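Local coordinates for protein endoglucanase A (PDB 1EDG) that hydrolyses internal beta-1,4-glucosidic bonds of cellulose, acting as the catalytic domain of a bacterial family 5 glycoside hydrolase, at residues G28-W33 with G370-A375; K64-A69 with R358-K363; A69-G74 with I111-Y116; C337-N342 with F352-R357. One frame throughout, in Å; residues are numbered along the deposited sequence.

Contact 1: residues G28-W33 with G370-A375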
# COMPACT_ATOMS: atom_id res chain seq x y z
N GLY A 28 1.22 -4.96 15.60
CA GLY A 28 1.44 -3.65 16.17
C GLY A 28 1.07 -2.50 15.24
O GLY A 28 0.72 -1.41 15.71
N LEU A 29 1.13 -2.74 13.93
CA LEU A 29 0.77 -1.70 12.96
C LEU A 29 -0.73 -1.40 13.05
O LEU A 29 -1.19 -0.31 12.68
CB LEU A 29 1.14 -2.14 11.53
CG LEU A 29 2.58 -2.58 11.24
CD1 LEU A 29 2.78 -2.65 9.74
CD2 LEU A 29 3.58 -1.62 11.82
N ARG A 30 -1.48 -2.41 13.51
CA ARG A 30 -2.92 -2.38 13.74
C ARG A 30 -3.89 -2.17 12.57
O ARG A 30 -4.73 -3.04 12.29
CB ARG A 30 -3.25 -1.41 14.89
CG ARG A 30 -4.64 -1.65 15.45
CD ARG A 30 -4.95 -0.76 16.64
NE ARG A 30 -6.24 -1.10 17.23
CZ ARG A 30 -7.19 -0.22 17.53
NH1 ARG A 30 -7.00 1.07 17.30
NH2 ARG A 30 -8.32 -0.64 18.08
N LEU A 31 -3.82 -1.00 11.94
CA LEU A 31 -4.68 -0.64 10.81
C LEU A 31 -4.01 0.57 10.18
O LEU A 31 -3.51 1.44 10.89
CB LEU A 31 -6.09 -0.26 11.31
CG LEU A 31 -7.13 0.14 10.26
CD1 LEU A 31 -7.48 -1.05 9.39
CD2 LEU A 31 -8.38 0.67 10.96
N GLY A 32 -3.98 0.63 8.85
CA GLY A 32 -3.33 1.75 8.20
C GLY A 32 -4.20 2.64 7.31
O GLY A 32 -5.30 2.26 6.91
N TRP A 33 -3.66 3.80 6.97
CA TRP A 33 -4.35 4.76 6.12
C TRP A 33 -3.34 5.28 5.08
O TRP A 33 -2.18 5.52 5.42
CB TRP A 33 -4.85 5.91 6.99
CG TRP A 33 -5.60 6.97 6.27
CD1 TRP A 33 -6.91 6.95 5.90
CD2 TRP A 33 -5.09 8.26 5.90
NE1 TRP A 33 -7.26 8.15 5.32
CE2 TRP A 33 -6.16 8.97 5.30
CE3 TRP A 33 -3.84 8.88 6.01
CZ2 TRP A 33 -6.01 10.28 4.82
CZ3 TRP A 33 -3.70 10.19 5.53
CH2 TRP A 33 -4.78 10.87 4.95
N GLY A 370 -16.21 0.60 11.75
CA GLY A 370 -16.36 -0.83 11.55
C GLY A 370 -14.98 -1.46 11.34
O GLY A 370 -14.70 -2.55 11.85
N MET A 371 -14.12 -0.76 10.60
CA MET A 371 -12.76 -1.25 10.36
C MET A 371 -11.94 -1.29 11.65
O MET A 371 -11.24 -2.26 11.91
CB MET A 371 -12.05 -0.37 9.32
CG MET A 371 -12.65 -0.48 7.93
SD MET A 371 -11.85 0.65 6.77
CE MET A 371 -10.21 -0.10 6.62
N VAL A 372 -12.01 -0.22 12.45
CA VAL A 372 -11.27 -0.17 13.70
C VAL A 372 -11.75 -1.27 14.66
O VAL A 372 -10.94 -1.92 15.32
CB VAL A 372 -11.40 1.22 14.38
CG1 VAL A 372 -10.70 1.21 15.73
CG2 VAL A 372 -10.77 2.28 13.49
N LYS A 373 -13.05 -1.49 14.68
CA LYS A 373 -13.64 -2.50 15.54
C LYS A 373 -13.10 -3.91 15.26
O LYS A 373 -12.84 -4.68 16.18
CB LYS A 373 -15.17 -2.47 15.40
CG LYS A 373 -15.91 -3.55 16.15
CD LYS A 373 -17.41 -3.34 16.04
CE LYS A 373 -18.17 -4.54 16.57
NZ LYS A 373 -17.68 -4.95 17.92
N TYR A 374 -12.87 -4.22 13.99
CA TYR A 374 -12.40 -5.54 13.61
C TYR A 374 -10.90 -5.68 13.32
O TYR A 374 -10.44 -6.78 12.98
CB TYR A 374 -13.25 -6.08 12.47
CG TYR A 374 -14.67 -6.33 12.92
CD1 TYR A 374 -14.95 -7.34 13.85
CD2 TYR A 374 -15.73 -5.55 12.46
CE1 TYR A 374 -16.24 -7.54 14.32
CE2 TYR A 374 -17.03 -5.74 12.92
CZ TYR A 374 -17.28 -6.74 13.86
OH TYR A 374 -18.56 -6.93 14.34
N ALA A 375 -10.15 -4.61 13.49
CA ALA A 375 -8.70 -4.65 13.27
C ALA A 375 -8.03 -5.32 14.48
O ALA A 375 -8.71 -5.76 15.41
CB ALA A 375 -8.16 -3.24 13.07
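L31 is the bump in this buried contact, and the hollow that takes it lies on the flank of helix 365-374, lined by M371, V372 and A375. The leucine points toward the helix. With CG anti to the backbone N (chi1 -180°), its two methyls part over the helix surface: CD2 comes to 3.8 Å from CG2 of V372, while CD1 meets the tip of M371, 4.0 Å from CE. M371 is bent at its last torsion (chi3 69°), so its terminal methyl turns to meet CD1 of L31. M371 and V372 each cross L31 at about a right angle, and M371 also packs on M323 and V327 of helix 316-332. The floor is shallow where A375 follows the helix, because its lone methyl CB can sit 4.0 Å from CB of L31 and only 3.5 Å from the carbonyl O of R30. That carbonyl is presented by a sharp bend: R30 has positive phi (64°) just after helix 21-29, and L31 N bonds back to L29 O. The arginine then stretches out, extended from CG to NE, beside the hollow and past V372. Its NH2 lies 3.8 Å from CG1 of V372, an oblique approach, while NE is held by the carbonyl of F376 and NH1 reaches G74 O in a weak bond. The segment that enters the first strand thus packs on the helix that follows the eighth, where a TIM barrel closes.

Contact 2: residues K64-A69 with R358-K363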
# COMPACT_ATOMS: atom_id res chain seq x y z
N LYS A 64 0.01 18.74 10.12
CA LYS A 64 0.13 17.87 11.29
C LYS A 64 -1.25 17.53 11.88
O LYS A 64 -1.50 16.39 12.27
CB LYS A 64 1.01 18.54 12.35
CG LYS A 64 1.15 17.82 13.70
CD LYS A 64 2.14 16.68 13.64
CE LYS A 64 2.78 16.42 15.01
NZ LYS A 64 1.79 16.05 16.06
N GLN A 65 -2.13 18.52 11.92
CA GLN A 65 -3.49 18.33 12.45
C GLN A 65 -4.22 17.18 11.75
O GLN A 65 -4.92 16.41 12.40
CB GLN A 65 -4.30 19.64 12.38
CG GLN A 65 -5.84 19.48 12.39
CD GLN A 65 -6.45 19.06 13.75
OE1 GLN A 65 -5.98 18.13 14.42
NE2 GLN A 65 -7.54 19.73 14.12
N MET A 66 -4.03 17.06 10.44
CA MET A 66 -4.66 15.99 9.68
C MET A 66 -4.23 14.63 10.22
O MET A 66 -5.07 13.75 10.47
CB MET A 66 -4.29 16.08 8.20
CG MET A 66 -4.94 17.23 7.45
SD MET A 66 -4.31 17.33 5.76
CE MET A 66 -4.79 19.01 5.33
N ILE A 67 -2.92 14.47 10.40
CA ILE A 67 -2.34 13.22 10.91
C ILE A 67 -2.79 12.96 12.35
O ILE A 67 -3.06 11.81 12.73
CB ILE A 67 -0.77 13.24 10.80
CG1 ILE A 67 -0.34 13.50 9.35
CG2 ILE A 67 -0.18 11.92 11.28
CD1 ILE A 67 -0.95 12.55 8.33
N ASP A 68 -2.88 14.02 13.15
CA ASP A 68 -3.33 13.89 14.54
C ASP A 68 -4.72 13.25 14.56
O ASP A 68 -5.00 12.36 15.37
CB ASP A 68 -3.42 15.25 15.23
CG ASP A 68 -2.07 15.88 15.51
OD1 ASP A 68 -1.03 15.18 15.48
OD2 ASP A 68 -2.05 17.10 15.78
N ALA A 69 -5.59 13.70 13.66
CA ALA A 69 -6.95 13.20 13.56
C ALA A 69 -7.00 11.72 13.17
O ALA A 69 -7.80 10.94 13.71
CB ALA A 69 -7.74 14.03 12.58
N ARG A 358 -10.08 18.84 4.48
CA ARG A 358 -10.46 20.24 4.63
C ARG A 358 -10.94 20.52 6.06
O ARG A 358 -10.45 21.45 6.71
CB ARG A 358 -11.58 20.55 3.64
CG ARG A 358 -11.85 22.02 3.42
CD ARG A 358 -13.17 22.21 2.69
NE ARG A 358 -13.36 21.23 1.61
CZ ARG A 358 -14.23 20.23 1.65
NH1 ARG A 358 -15.02 20.07 2.71
NH2 ARG A 358 -14.33 19.39 0.63
N SER A 359 -11.86 19.70 6.56
CA SER A 359 -12.42 19.88 7.90
C SER A 359 -11.82 18.98 8.97
O SER A 359 -12.21 19.05 10.14
CB SER A 359 -13.93 19.69 7.86
OG SER A 359 -14.27 18.47 7.22
N CYS A 360 -10.86 18.14 8.58
CA CYS A 360 -10.20 17.21 9.49
C CYS A 360 -11.14 16.22 10.17
O CYS A 360 -11.01 15.95 11.37
CB CYS A 360 -9.34 17.93 10.52
SG CYS A 360 -7.70 18.41 9.91
N GLN A 361 -12.07 15.67 9.41
CA GLN A 361 -12.99 14.68 9.95
C GLN A 361 -13.45 13.73 8.86
O GLN A 361 -13.45 14.07 7.67
CB GLN A 361 -14.18 15.34 10.66
CG GLN A 361 -15.11 16.13 9.77
CD GLN A 361 -16.22 16.78 10.56
OE1 GLN A 361 -17.37 16.32 10.55
NE2 GLN A 361 -15.89 17.85 11.26
N PHE A 362 -13.80 12.51 9.27
CA PHE A 362 -14.26 11.49 8.33
C PHE A 362 -15.69 11.71 7.87
O PHE A 362 -16.59 11.98 8.67
CB PHE A 362 -14.09 10.10 8.95
CG PHE A 362 -12.65 9.70 9.16
CD1 PHE A 362 -11.97 10.08 10.31
CD2 PHE A 362 -11.98 8.94 8.20
CE1 PHE A 362 -10.64 9.70 10.51
CE2 PHE A 362 -10.66 8.56 8.39
CZ PHE A 362 -9.99 8.94 9.55
N LYS A 363 -15.91 11.57 6.56
CA LYS A 363 -17.22 11.75 5.96
C LYS A 363 -18.14 10.53 6.04
O LYS A 363 -19.37 10.68 6.02
CB LYS A 363 -17.06 12.19 4.50
CG LYS A 363 -16.77 13.67 4.35
CD LYS A 363 -18.04 14.49 4.55
CE LYS A 363 -17.74 15.98 4.72
NZ LYS A 363 -17.18 16.29 6.07
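The sulfur of C360 makes the closest approach between residues 64-69 of helix 64-73 and residues 358-363 of the hairpin formed by strands 355-356 and 361-362. C360 points at the helix and slots its SG between two consecutive side chains: CG of Q65 lies at 3.3 Å, a short approach, and CG of M66 at 3.9 Å. The glutamine methylene reaches it because CG is anti to the backbone N (chi1 158°), whereas M66 has CG beside its own N and runs on extended, its flank rather than its tip toward the sulfur. One helical turn on, A69 closes the tight part more gently, with CB 4.0 Å from the carbonyl O of C360.

Elsewhere the fit slackens. Q65 bends at chi2 (72°), and the residue is exposed on the solvent side, as are R358 and Q361 of the hairpin, whose side chains leave the helix alone. Toward A69, F362 brings a ring edge, its CE1 4.5 Å from O of A69; its ring packs further along the helix, on I70 and K73. K64 and D68 form a salt bridge along the helix, away from the hairpin.

C360 has positive phi (59°), as the first residue of a G1 beta bulge does. Together with Q361 it faces D356 across the ladder, placing the bulge where the turn enters strand 361-362 of a short two-stranded hairpin that here lies over helix 64-73 of the TIM barrel.

Contact 3: residues A69-G74 with I111-Y116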
# COMPACT_ATOMS: atom_id res chain seq x y z
N ALA A 69 -5.59 13.70 13.66
CA ALA A 69 -6.95 13.20 13.56
C ALA A 69 -7.00 11.72 13.17
O ALA A 69 -7.80 10.94 13.71
CB ALA A 69 -7.74 14.03 12.58
N ILE A 70 -6.15 11.33 12.22
CA ILE A 70 -6.08 9.95 11.76
C ILE A 70 -5.72 9.03 12.92
O ILE A 70 -6.36 8.00 13.14
CB ILE A 70 -5.03 9.80 10.62
CG1 ILE A 70 -5.43 10.65 9.41
CG2 ILE A 70 -4.84 8.34 10.24
CD1 ILE A 70 -6.79 10.31 8.85
N LYS A 71 -4.69 9.41 13.68
CA LYS A 71 -4.25 8.62 14.83
C LYS A 71 -5.35 8.51 15.88
O LYS A 71 -5.62 7.43 16.41
CB LYS A 71 -3.01 9.24 15.46
CG LYS A 71 -2.53 8.45 16.66
CD LYS A 71 -1.34 9.08 17.33
CE LYS A 71 -0.85 8.16 18.44
NZ LYS A 71 -0.52 6.79 17.93
N GLN A 72 -6.00 9.64 16.16
CA GLN A 72 -7.08 9.68 17.15
C GLN A 72 -8.18 8.67 16.84
O GLN A 72 -8.80 8.12 17.75
CB GLN A 72 -7.66 11.10 17.20
CG GLN A 72 -8.73 11.31 18.26
CD GLN A 72 -9.56 12.56 17.99
OE1 GLN A 72 -10.68 12.46 17.48
NE2 GLN A 72 -9.01 13.73 18.29
N LYS A 73 -8.42 8.41 15.55
CA LYS A 73 -9.45 7.46 15.15
C LYS A 73 -9.10 6.01 15.46
O LYS A 73 -10.00 5.18 15.62
CB LYS A 73 -9.75 7.59 13.66
CG LYS A 73 -11.09 8.22 13.35
CD LYS A 73 -12.23 7.46 14.01
CE LYS A 73 -13.56 8.06 13.63
NZ LYS A 73 -14.62 7.73 14.62
N GLY A 74 -7.82 5.70 15.50
CA GLY A 74 -7.42 4.33 15.78
C GLY A 74 -6.37 3.77 14.83
O GLY A 74 -5.83 2.69 15.06
N ILE A 111 5.79 10.07 12.55
CA ILE A 111 6.75 9.56 13.52
C ILE A 111 6.58 10.24 14.88
O ILE A 111 6.69 9.58 15.92
CB ILE A 111 8.20 9.75 13.02
CG1 ILE A 111 8.45 8.90 11.76
CG2 ILE A 111 9.20 9.39 14.11
CD1 ILE A 111 8.35 7.40 11.98
N ASP A 112 6.30 11.54 14.89
CA ASP A 112 6.12 12.26 16.15
C ASP A 112 4.85 11.82 16.88
O ASP A 112 4.71 12.05 18.08
CB ASP A 112 6.14 13.78 15.92
CG ASP A 112 7.53 14.30 15.56
OD1 ASP A 112 8.53 13.57 15.74
OD2 ASP A 112 7.62 15.45 15.08
N ASN A 113 3.93 11.21 16.14
CA ASN A 113 2.69 10.70 16.72
C ASN A 113 2.86 9.23 17.11
O ASN A 113 1.88 8.52 17.33
CB ASN A 113 1.54 10.83 15.72
CG ASN A 113 0.82 12.17 15.83
OD1 ASN A 113 0.65 12.71 16.92
ND2 ASN A 113 0.38 12.71 14.70
N LYS A 114 4.11 8.76 17.18
CA LYS A 114 4.44 7.38 17.55
C LYS A 114 3.80 6.36 16.60
O LYS A 114 3.50 5.23 17.00
CB LYS A 114 4.03 7.09 18.99
CG LYS A 114 4.82 7.86 20.04
CD LYS A 114 3.91 8.27 21.20
CE LYS A 114 2.87 9.30 20.73
NZ LYS A 114 1.80 9.60 21.74
N MET A 115 3.58 6.76 15.36
CA MET A 115 2.96 5.89 14.37
C MET A 115 4.01 5.21 13.51
O MET A 115 5.19 5.55 13.55
CB MET A 115 2.03 6.68 13.46
CG MET A 115 0.88 7.36 14.17
SD MET A 115 -0.06 8.41 13.04
CE MET A 115 -1.31 7.30 12.48
N TYR A 116 3.57 4.20 12.76
CA TYR A 116 4.45 3.50 11.84
C TYR A 116 4.23 4.15 10.46
O TYR A 116 3.13 4.63 10.16
CB TYR A 116 4.10 2.01 11.81
CG TYR A 116 4.53 1.27 13.06
CD1 TYR A 116 3.72 1.23 14.19
CD2 TYR A 116 5.78 0.64 13.11
CE1 TYR A 116 4.14 0.60 15.36
CE2 TYR A 116 6.21 -0.00 14.27
CZ TYR A 116 5.39 -0.02 15.39
OH TYR A 116 5.84 -0.63 16.55
O HOH W 1 0.99 6.50 20.81
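K71 has its CG anti to the backbone N (chi1 179°) and stays extended through chi3, so that the chain leaves the helix like a straight rod before chi4 (57°) bends the amine aside. M115, with CG anti to its carbonyl carbon, runs the other way and turns its methyl at chi3 (92°). The two chains therefore slide past each other antiparallel: SD of M115 lies 3.9 Å from CB of K71, near the root of the lysine, while the far end of K71 comes alongside the backbone of N113. There the fit is close, CE of K71 standing 3.0 Å from O of N113 and CD 3.7 Å from CB of the same asparagine. The methyl CE of M115 also reaches CG2 of I70.

Both partners belong to helix ends closed by a Schellman motif, each turning back toward the next barrel strand. G74, with positive phi, stops helix 64-73, its N bonded to K71 O at 2.9 Å; K114, also with positive phi, stops helix 97-111, its N bonded to I111 O at 3.0 Å. These alpha-to-beta corners lie side by side at the N-terminal end of the barrel, leading into its second and third strands. ND2 of N113 bonds to OD1 of D68, on helix 64-73. Toward the solvent the amines of K71 and K114 remain 5.3 Å apart, NZ to NZ, and a water accepts a weak bond from each, which would soften the repulsion between these two like charges.

Contact 4: residues C337-N342 with F352-R357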
# COMPACT_ATOMS: atom_id res chain seq x y z
N CYS A 337 -4.47 -4.49 7.07
CA CYS A 337 -5.19 -3.79 5.99
C CYS A 337 -4.87 -2.30 6.03
O CYS A 337 -4.78 -1.71 7.11
CB CYS A 337 -6.70 -3.96 6.16
SG CYS A 337 -7.30 -5.61 5.84
N ILE A 338 -4.68 -1.69 4.86
CA ILE A 338 -4.40 -0.25 4.78
C ILE A 338 -5.38 0.33 3.76
O ILE A 338 -5.40 -0.07 2.60
CB ILE A 338 -2.94 0.04 4.35
CG1 ILE A 338 -1.95 -0.62 5.32
CG2 ILE A 338 -2.68 1.55 4.33
CD1 ILE A 338 -0.48 -0.33 5.01
N LEU A 339 -6.24 1.23 4.24
CA LEU A 339 -7.28 1.88 3.43
C LEU A 339 -6.70 2.87 2.42
O LEU A 339 -5.79 3.64 2.75
CB LEU A 339 -8.21 2.66 4.37
CG LEU A 339 -9.71 2.88 4.15
CD1 LEU A 339 -10.07 4.25 4.68
CD2 LEU A 339 -10.13 2.74 2.74
N TRP A 340 -7.20 2.84 1.19
CA TRP A 340 -6.75 3.81 0.18
C TRP A 340 -7.72 4.99 0.30
O TRP A 340 -8.94 4.82 0.20
CB TRP A 340 -6.82 3.24 -1.24
CG TRP A 340 -6.43 4.27 -2.29
CD1 TRP A 340 -7.28 4.92 -3.15
CD2 TRP A 340 -5.12 4.77 -2.57
NE1 TRP A 340 -6.57 5.79 -3.94
CE2 TRP A 340 -5.24 5.72 -3.61
CE3 TRP A 340 -3.84 4.50 -2.05
CZ2 TRP A 340 -4.14 6.41 -4.14
CZ3 TRP A 340 -2.74 5.18 -2.57
CH2 TRP A 340 -2.90 6.13 -3.60
N ASP A 341 -7.18 6.18 0.52
CA ASP A 341 -7.99 7.38 0.66
C ASP A 341 -7.38 8.46 -0.23
O ASP A 341 -6.26 8.91 0.01
CB ASP A 341 -7.99 7.83 2.12
CG ASP A 341 -9.07 8.87 2.43
OD1 ASP A 341 -9.50 9.60 1.52
OD2 ASP A 341 -9.47 8.95 3.60
N ASN A 342 -8.11 8.86 -1.27
CA ASN A 342 -7.62 9.87 -2.21
C ASN A 342 -8.20 11.28 -2.05
O ASN A 342 -7.97 12.14 -2.90
CB ASN A 342 -7.75 9.39 -3.66
CG ASN A 342 -9.19 9.24 -4.10
OD1 ASN A 342 -10.13 9.50 -3.34
ND2 ASN A 342 -9.39 8.80 -5.34
N PHE A 352 -12.74 7.56 -3.68
CA PHE A 352 -12.11 6.86 -2.57
C PHE A 352 -11.84 7.87 -1.46
O PHE A 352 -10.85 7.77 -0.74
CB PHE A 352 -10.79 6.19 -2.98
CG PHE A 352 -10.96 4.87 -3.69
CD1 PHE A 352 -11.45 3.76 -3.01
CD2 PHE A 352 -10.62 4.74 -5.03
CE1 PHE A 352 -11.59 2.55 -3.65
CE2 PHE A 352 -10.76 3.52 -5.69
CZ PHE A 352 -11.25 2.43 -4.99
N GLY A 353 -12.69 8.88 -1.37
CA GLY A 353 -12.51 9.88 -0.33
C GLY A 353 -13.22 9.43 0.93
O GLY A 353 -14.38 9.01 0.86
N PHE A 354 -12.52 9.45 2.06
CA PHE A 354 -13.10 9.07 3.35
C PHE A 354 -12.83 10.18 4.36
O PHE A 354 -13.76 10.72 4.96
CB PHE A 354 -12.52 7.73 3.85
CG PHE A 354 -12.84 6.56 2.96
CD1 PHE A 354 -14.06 5.89 3.08
CD2 PHE A 354 -11.94 6.13 1.99
CE1 PHE A 354 -14.37 4.82 2.24
CE2 PHE A 354 -12.24 5.07 1.15
CZ PHE A 354 -13.46 4.41 1.27
N PHE A 355 -11.57 10.55 4.52
CA PHE A 355 -11.19 11.60 5.47
C PHE A 355 -11.21 12.95 4.75
O PHE A 355 -10.46 13.17 3.80
CB PHE A 355 -9.79 11.32 6.02
CG PHE A 355 -9.29 12.37 6.98
CD1 PHE A 355 -9.85 12.51 8.25
CD2 PHE A 355 -8.22 13.19 6.64
CE1 PHE A 355 -9.34 13.43 9.15
CE2 PHE A 355 -7.71 14.12 7.54
CZ PHE A 355 -8.27 14.24 8.80
N ASP A 356 -12.11 13.84 5.18
CA ASP A 356 -12.20 15.17 4.59
C ASP A 356 -11.06 15.99 5.17
O ASP A 356 -11.14 16.48 6.29
CB ASP A 356 -13.54 15.82 4.91
CG ASP A 356 -13.81 17.06 4.08
OD1 ASP A 356 -14.21 16.92 2.91
OD2 ASP A 356 -13.61 18.18 4.59
N ARG A 357 -9.97 16.10 4.41
CA ARG A 357 -8.78 16.83 4.85
C ARG A 357 -9.03 18.31 5.11
O ARG A 357 -8.32 18.95 5.89
CB ARG A 357 -7.63 16.62 3.86
CG ARG A 357 -6.84 15.34 4.15
CD ARG A 357 -6.73 14.39 2.95
NE ARG A 357 -5.54 14.65 2.16
CZ ARG A 357 -4.98 13.79 1.31
NH1 ARG A 357 -5.47 12.57 1.11
NH2 ARG A 357 -3.91 14.17 0.64
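D341 spends both carboxylate oxygens on backbone amides of the neighbouring loop and strand. OD1 takes the N-H of F354 at 3.1 Å, from above the carboxylate plane, while OD2 takes the N-H of F355 at 2.8 Å on its syn lone pair, with a fairly straight angle of 158°. Each oxygen has a second donor: N343 N for OD1 and the indole NE1 of W33 for OD2. Chi1 of -166° sets CG anti to the backbone N and brings the carboxylate to these N-H groups, where CG also lies at the ring edge of F354, the two planes 90° apart.

The next residue ties its backbone to the same loop, N342 N giving a bond of 3.0 Å to F352 O. Its side chain, in the crowded position between N and carbonyl carbon, takes N344 N on OD1, receives only a weak bond from F352 N, and gives ND2 to E350 O. R357 comes edge-on toward D341 O without a salt bridge to the acid; NH1 stays 5.0 Å from D341 OD1, and NH2 is bonded to T38.

Aromatic contacts accompany these bonds. The W340 edge meets the face of F352 in an offset T-shaped pair, with CD1 3.7 Å from CG of the phenylalanine, and CD1 of L339 makes a CH-pi contact over the F354 ring. The carbonyl O of W340 is buried without a partner. Four N-H donors on one buried carboxylate should stabilise its negative charge, consistent with D341 remaining ionised as a structural acceptor.

Overall arrangement
Contacts 1 and 4, whose centres are 13 Å apart, flank the seam where the barrel closes, between strands 32-34 and 336-339; across it G32 O lies 3.0 Å from L339 N. Contacts 2 and 3 follow helix 64-73 beside it and share A69. Contact 4 packs on that helix too, with I70 CD1 3.7 Å from F355 CG, while strand pairing joins contact 4 to contact 2 (Q361 O to D356 N, 2.8 Å). Contact 1 touches contact 3 where V372 CG2 comes 3.7 Å from K73 O. In family 5 enzymes the active site lies at the C-terminal ends of the strands; contact 4 is on that side, contact 3 at the opposite end.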